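Local coordinates for CELL WALL surface anchor family protein (Streptococcus pneumoniae, PDB 2WW8), which forms the adhesin of the pneumococcal pilus and probably attaches the bacterium to host cells through an integrin-like domain, at residues L189-N202 / V710-R722. Residues are numbered along the deposited sequence; the frame is centred on the assembly and turned at random.
Sequences LSKRIYQVNNLDDN and VRDFPIPKIRDVR
L189 and F713 open the closely packed half of a contact that shows how an Ig-like pilin domain can be assembled from distant parts of one chain: strand 187-196 lies against 710-722, some 500 residues later, and an isopeptide bond is built into the seam. L189 lies over one face of the phenylalanine ring, with CD1 4.1 Å from the ring centroid in a CH-pi contact. Its CB already points at the second segment and packs against F713 CE2; CG, wedged between backbone N and carbonyl carbon (chi1 54°), carries the two methyls toward D712 and F713. S190 O meets the same ring at its edge, 3.3 Å from F713 CE2.

K191 comes next. Its side chain leaves CA on the far side from the backbone N (chi1 -173°) and stays extended, running past P714 and across P716 at roughly a right angle, its CB 3.3 Å from P714 O, a buried carbonyl with no polar partner. At its far end NZ, which also has T698 as a polar partner, is joined covalently to CG of N695, the lysine-asparagine isopeptide crosslink familiar from Gram-positive pilins, and I715 CD1 touches that nitrogen. I193 finishes the apolar row, sliding past P716 in the opposite direction and placing CD1 3.6 Å from I718 CG2.

Beyond I193 the chains diverge, as 189-202 turns a corner at N197 and returns through a type I turn, L199 to N202. Here the joint is sparser and hydrated. A water lies within reach of D200 O and D720 OD2, while D720 also forms a salt bridge with K173. The amide and carboxylate planes of N202 and D720 stand 71° apart; the nearly straight bond from N202 ND2 to D720 OD2, 2.9 Å long, lies in the amide plane and meets the oxygen from above the carboxylate plane.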
loop_
_atom_site.group_PDB
_atom_site.type_symbol
_atom_site.label_atom_id
_atom_site.label_comp_id
_atom_site.label_asym_id
_atom_site.label_seq_id
_atom_site.Cartn_x
_atom_site.Cartn_y
_atom_site.Cartn_z
ATOM N N LEU A 189 -1.454 -8.064 6.756
ATOM C CA LEU A 189 -2.628 -8.317 5.968
ATOM C C LEU A 189 -3.193 -6.947 5.601
ATOM O O LEU A 189 -2.808 -5.930 6.223
ATOM C CB LEU A 189 -3.660 -9.257 6.652
ATOM C CG LEU A 189 -4.148 -8.877 8.058
ATOM C CD1 LEU A 189 -5.106 -7.679 7.936
ATOM C CD2 LEU A 189 -4.880 -10.016 8.791
ATOM N N SER A 190 -4.068 -6.928 4.586
ATOM C CA SER A 190 -4.613 -5.645 4.121
ATOM C C SER A 190 -5.931 -5.844 3.429
ATOM O O SER A 190 -6.156 -6.864 2.803
ATOM C CB SER A 190 -3.626 -4.861 3.239
ATOM O OG SER A 190 -3.594 -5.375 1.907
ATOM N N LYS A 191 -6.800 -4.850 3.537
ATOM C CA LYS A 191 -8.086 -4.827 2.856
ATOM C C LYS A 191 -8.453 -3.392 2.528
ATOM O O LYS A 191 -8.344 -2.486 3.385
ATOM C CB LYS A 191 -9.170 -5.416 3.741
ATOM C CG LYS A 191 -10.492 -5.536 2.926
ATOM C CD LYS A 191 -11.469 -6.489 3.605
ATOM C CE LYS A 191 -12.783 -6.374 2.860
ATOM N NZ LYS A 191 -13.825 -7.008 3.693
ATOM N N ARG A 192 -8.856 -3.125 1.287
ATOM C CA ARG A 192 -9.251 -1.753 0.926
ATOM C C ARG A 192 -10.137 -1.759 -0.316
ATOM O O ARG A 192 -10.175 -2.730 -1.057
ATOM C CB ARG A 192 -8.003 -0.874 0.673
ATOM C CG ARG A 192 -7.164 -1.321 -0.535
ATOM C CD ARG A 192 -6.236 -0.221 -0.982
ATOM N NE ARG A 192 -5.389 -0.743 -2.071
ATOM C CZ ARG A 192 -4.733 0.001 -2.952
ATOM N NH1 ARG A 192 -4.796 1.319 -2.828
ATOM N NH2 ARG A 192 -4.008 -0.547 -3.938
ATOM N N ILE A 193 -10.829 -0.658 -0.549
ATOM C CA ILE A 193 -11.378 -0.380 -1.872
ATOM C C ILE A 193 -10.141 0.153 -2.608
ATOM O O ILE A 193 -9.499 1.096 -2.127
ATOM C CB ILE A 193 -12.539 0.666 -1.792
ATOM C CG1 ILE A 193 -13.783 0.078 -1.100
ATOM C CG2 ILE A 193 -12.944 1.147 -3.211
ATOM C CD1 ILE A 193 -14.673 1.148 -0.493
ATOM N N TYR A 194 -9.756 -0.466 -3.732
ATOM C CA TYR A 194 -8.592 0.048 -4.481
ATOM C C TYR A 194 -8.962 0.793 -5.768
ATOM O O TYR A 194 -8.118 1.411 -6.435
ATOM C CB TYR A 194 -7.593 -1.057 -4.819
ATOM C CG TYR A 194 -8.066 -1.987 -5.927
ATOM C CD1 TYR A 194 -9.041 -2.946 -5.702
ATOM C CD2 TYR A 194 -7.512 -1.884 -7.199
ATOM C CE1 TYR A 194 -9.453 -3.795 -6.715
ATOM C CE2 TYR A 194 -7.901 -2.686 -8.229
ATOM C CZ TYR A 194 -8.857 -3.643 -7.975
ATOM O OH TYR A 194 -9.217 -4.450 -9.011
ATOM N N GLN A 195 -10.226 0.707 -6.136
ATOM C CA GLN A 195 -10.742 1.498 -7.238
ATOM C C GLN A 195 -12.253 1.619 -7.180
ATOM O O GLN A 195 -12.944 0.742 -6.663
ATOM C CB GLN A 195 -10.301 0.957 -8.610
ATOM C CG GLN A 195 -10.811 -0.443 -8.965
ATOM C CD GLN A 195 -10.314 -0.907 -10.355
ATOM O OE1 GLN A 195 -9.359 -0.362 -10.900
ATOM N NE2 GLN A 195 -10.977 -1.898 -10.922
ATOM N N VAL A 196 -12.721 2.728 -7.746
ATOM C CA VAL A 196 -14.125 3.010 -7.960
ATOM C C VAL A 196 -14.376 2.602 -9.427
ATOM O O VAL A 196 -13.796 3.209 -10.342
ATOM C CB VAL A 196 -14.346 4.531 -7.674
ATOM C CG1 VAL A 196 -15.795 5.005 -7.849
ATOM C CG2 VAL A 196 -13.801 4.838 -6.269
ATOM N N ASN A 197 -15.213 1.580 -9.634
ATOM C CA ASN A 197 -15.550 1.134 -10.987
ATOM C C ASN A 197 -16.624 1.964 -11.640
ATOM O O ASN A 197 -16.536 2.262 -12.823
ATOM C CB ASN A 197 -15.987 -0.324 -11.032
ATOM C CG ASN A 197 -14.903 -1.248 -10.494
ATOM O OD1 ASN A 197 -13.726 -0.901 -10.528
ATOM N ND2 ASN A 197 -15.294 -2.383 -9.946
ATOM N N ASN A 198 -17.650 2.307 -10.878
ATOM C CA ASN A 198 -18.690 3.174 -11.427
ATOM C C ASN A 198 -19.356 3.865 -10.226
ATOM O O ASN A 198 -20.097 3.249 -9.450
ATOM C CB ASN A 198 -19.643 2.331 -12.295
ATOM C CG ASN A 198 -20.654 3.173 -13.036
ATOM O OD1 ASN A 198 -21.093 4.217 -12.549
ATOM N ND2 ASN A 198 -21.048 2.728 -14.222
ATOM N N LEU A 199 -19.064 5.152 -10.068
ATOM C CA LEU A 199 -19.485 5.861 -8.867
ATOM C C LEU A 199 -21.007 5.975 -8.730
ATOM O O LEU A 199 -21.535 5.663 -7.649
ATOM C CB LEU A 199 -18.773 7.210 -8.643
ATOM C CG LEU A 199 -19.035 7.911 -7.302
ATOM C CD1 LEU A 199 -18.655 7.068 -6.060
ATOM C CD2 LEU A 199 -18.338 9.267 -7.325
ATOM N N ASP A 200 -21.661 6.396 -9.813
ATOM C CA ASP A 200 -23.109 6.580 -9.888
ATOM C C ASP A 200 -23.865 5.296 -9.660
ATOM O O ASP A 200 -24.991 5.310 -9.169
ATOM C CB ASP A 200 -23.560 7.204 -11.219
ATOM C CG ASP A 200 -23.053 8.636 -11.394
ATOM O OD1 ASP A 200 -22.411 9.227 -10.482
ATOM O OD2 ASP A 200 -23.306 9.200 -12.482
ATOM N N ASP A 201 -23.253 4.183 -10.015
ATOM C CA ASP A 201 -23.876 2.895 -9.781
ATOM C C ASP A 201 -23.346 2.112 -8.553
ATOM O O ASP A 201 -23.672 0.935 -8.337
ATOM C CB ASP A 201 -23.740 2.122 -11.085
ATOM C CG ASP A 201 -24.594 0.880 -11.103
ATOM O OD1 ASP A 201 -25.794 1.008 -10.785
ATOM O OD2 ASP A 201 -24.049 -0.208 -11.426
ATOM N N ASN A 202 -22.529 2.767 -7.735
ATOM C CA ASN A 202 -22.020 2.163 -6.500
ATOM C C ASN A 202 -21.235 0.858 -6.619
ATOM O O ASN A 202 -21.459 -0.070 -5.825
ATOM C CB ASN A 202 -23.180 1.946 -5.535
ATOM C CG ASN A 202 -23.954 3.232 -5.292
ATOM O OD1 ASN A 202 -23.358 4.269 -4.974
ATOM N ND2 ASN A 202 -25.276 3.178 -5.462
ATOM N N VAL A 710 -6.904 -16.282 15.006
ATOM C CA VAL A 710 -7.678 -15.574 14.033
ATOM C C VAL A 710 -7.174 -14.138 14.067
ATOM O O VAL A 710 -7.040 -13.506 15.130
ATOM C CB VAL A 710 -9.159 -15.565 14.420
ATOM C CG1 VAL A 710 -9.938 -15.248 13.189
ATOM C CG2 VAL A 710 -9.545 -16.919 14.867
ATOM N N ARG A 711 -6.884 -13.625 12.887
ATOM C CA ARG A 711 -6.531 -12.221 12.735
ATOM C C ARG A 711 -7.563 -11.493 11.841
ATOM O O ARG A 711 -7.808 -11.953 10.738
ATOM C CB ARG A 711 -5.151 -12.093 12.060
ATOM C CG ARG A 711 -4.017 -13.040 12.578
ATOM C CD ARG A 711 -3.823 -12.783 14.042
ATOM N NE ARG A 711 -2.630 -13.441 14.567
ATOM C CZ ARG A 711 -2.521 -13.852 15.817
ATOM N NH1 ARG A 711 -3.551 -13.719 16.648
ATOM N NH2 ARG A 711 -1.401 -14.426 16.238
ATOM N N ASP A 712 -8.106 -10.364 12.299
ATOM C CA ASP A 712 -9.034 -9.531 11.560
ATOM C C ASP A 712 -8.362 -8.644 10.507
ATOM O O ASP A 712 -7.330 -8.046 10.749
ATOM C CB ASP A 712 -9.858 -8.641 12.511
ATOM C CG ASP A 712 -10.896 -9.445 13.266
ATOM O OD1 ASP A 712 -11.863 -9.851 12.588
ATOM O OD2 ASP A 712 -10.704 -9.763 14.477
ATOM N N PHE A 713 -8.997 -8.556 9.348
ATOM C CA PHE A 713 -8.720 -7.525 8.355
ATOM C C PHE A 713 -9.498 -6.239 8.691
ATOM O O PHE A 713 -10.630 -6.293 9.208
ATOM C CB PHE A 713 -9.258 -8.004 6.978
ATOM C CG PHE A 713 -8.387 -9.035 6.315
ATOM C CD1 PHE A 713 -8.518 -10.382 6.614
ATOM C CD2 PHE A 713 -7.547 -8.647 5.272
ATOM C CE1 PHE A 713 -7.715 -11.327 5.942
ATOM C CE2 PHE A 713 -6.757 -9.550 4.597
ATOM C CZ PHE A 713 -6.851 -10.898 4.930
ATOM N N PRO A 714 -8.961 -5.075 8.303
ATOM C CA PRO A 714 -9.763 -3.860 8.512
ATOM C C PRO A 714 -10.866 -3.725 7.429
ATOM O O PRO A 714 -10.752 -4.419 6.422
ATOM C CB PRO A 714 -8.720 -2.752 8.370
ATOM C CG PRO A 714 -7.713 -3.312 7.406
ATOM C CD PRO A 714 -7.650 -4.797 7.682
ATOM N N ILE A 715 -11.923 -2.918 7.618
ATOM C CA ILE A 715 -13.124 -2.977 6.753
ATOM C C ILE A 715 -13.568 -1.609 6.143
ATOM O O ILE A 715 -13.888 -0.692 6.893
ATOM C CB ILE A 715 -14.365 -3.524 7.539
ATOM C CG1 ILE A 715 -14.018 -4.741 8.396
ATOM C CG2 ILE A 715 -15.459 -3.924 6.571
ATOM C CD1 ILE A 715 -13.821 -5.928 7.526
ATOM N N PRO A 716 -13.634 -1.486 4.801
ATOM C CA PRO A 716 -14.140 -0.309 4.098
ATOM C C PRO A 716 -15.664 -0.188 4.192
ATOM O O PRO A 716 -16.352 -1.150 4.566
ATOM C CB PRO A 716 -13.804 -0.614 2.630
ATOM C CG PRO A 716 -12.625 -1.608 2.718
ATOM C CD PRO A 716 -13.126 -2.496 3.833
ATOM N N LYS A 717 -16.161 0.998 3.826
ATOM C CA LYS A 717 -17.599 1.281 3.902
ATOM C C LYS A 717 -18.017 2.001 2.633
ATOM O O LYS A 717 -17.207 2.759 2.088
ATOM C CB LYS A 717 -17.931 2.219 5.069
ATOM C CG LYS A 717 -17.765 1.549 6.423
ATOM C CD LYS A 717 -16.436 1.868 7.051
ATOM C CE LYS A 717 -16.459 1.435 8.523
ATOM N NZ LYS A 717 -15.904 0.021 8.666
ATOM N N ILE A 718 -19.263 1.804 2.194
ATOM C CA ILE A 718 -19.755 2.535 1.031
ATOM C C ILE A 718 -21.183 2.961 1.333
ATOM O O ILE A 718 -21.876 2.320 2.158
ATOM C CB ILE A 718 -19.695 1.696 -0.274
ATOM C CG1 ILE A 718 -20.553 0.428 -0.135
ATOM C CG2 ILE A 718 -18.215 1.381 -0.628
ATOM C CD1 ILE A 718 -20.710 -0.368 -1.412
ATOM N N ARG A 719 -21.600 4.059 0.689
ATOM C CA ARG A 719 -22.986 4.505 0.808
ATOM C C ARG A 719 -23.475 5.135 -0.486
ATOM O O ARG A 719 -22.695 5.326 -1.427
ATOM C CB ARG A 719 -23.120 5.557 1.911
ATOM C CG ARG A 719 -22.282 6.791 1.592
ATOM C CD ARG A 719 -22.681 7.926 2.484
ATOM N NE ARG A 719 -21.848 9.108 2.321
ATOM C CZ ARG A 719 -22.119 10.252 2.929
ATOM N NH1 ARG A 719 -23.190 10.308 3.707
ATOM N NH2 ARG A 719 -21.341 11.310 2.753
ATOM N N ASP A 720 -24.764 5.471 -0.520
ATOM C CA ASP A 720 -25.334 6.281 -1.602
ATOM C C ASP A 720 -26.481 7.110 -1.021
ATOM O O ASP A 720 -26.881 6.868 0.124
ATOM C CB ASP A 720 -25.850 5.449 -2.786
ATOM C CG ASP A 720 -25.994 6.275 -4.076
ATOM O OD1 ASP A 720 -25.540 7.443 -4.151
ATOM O OD2 ASP A 720 -26.582 5.762 -5.042
ATOM N N VAL A 721 -26.974 8.081 -1.791
ATOM C CA VAL A 721 -28.085 8.922 -1.334
ATOM C C VAL A 721 -29.224 8.687 -2.320
ATOM O O VAL A 721 -29.013 8.734 -3.539
ATOM C CB VAL A 721 -27.708 10.429 -1.220
ATOM C CG1 VAL A 721 -27.206 11.001 -2.541
ATOM C CG2 VAL A 721 -28.906 11.270 -0.761
ATOM N N ARG A 722 -30.410 8.381 -1.813
ATOM C CA ARG A 722 -31.470 7.976 -2.717
ATOM C C ARG A 722 -32.045 9.194 -3.454
ATOM O O ARG A 722 -32.135 10.288 -2.889
ATOM C CB ARG A 722 -32.529 7.263 -1.905
ATOM C CG ARG A 722 -33.301 6.256 -2.696
ATOM C CD ARG A 722 -34.126 5.584 -1.620
ATOM N NE ARG A 722 -33.502 4.347 -1.180
ATOM C CZ ARG A 722 -33.370 3.318 -2.005
ATOM N NH1 ARG A 722 -33.809 3.457 -3.253
ATOM N NH2 ARG A 722 -32.796 2.188 -1.607
HETATM O O HOH W 1 -25.719 7.487 -7.074
HETATM O O HOH W 2 -21.507 3.933 -3.293
#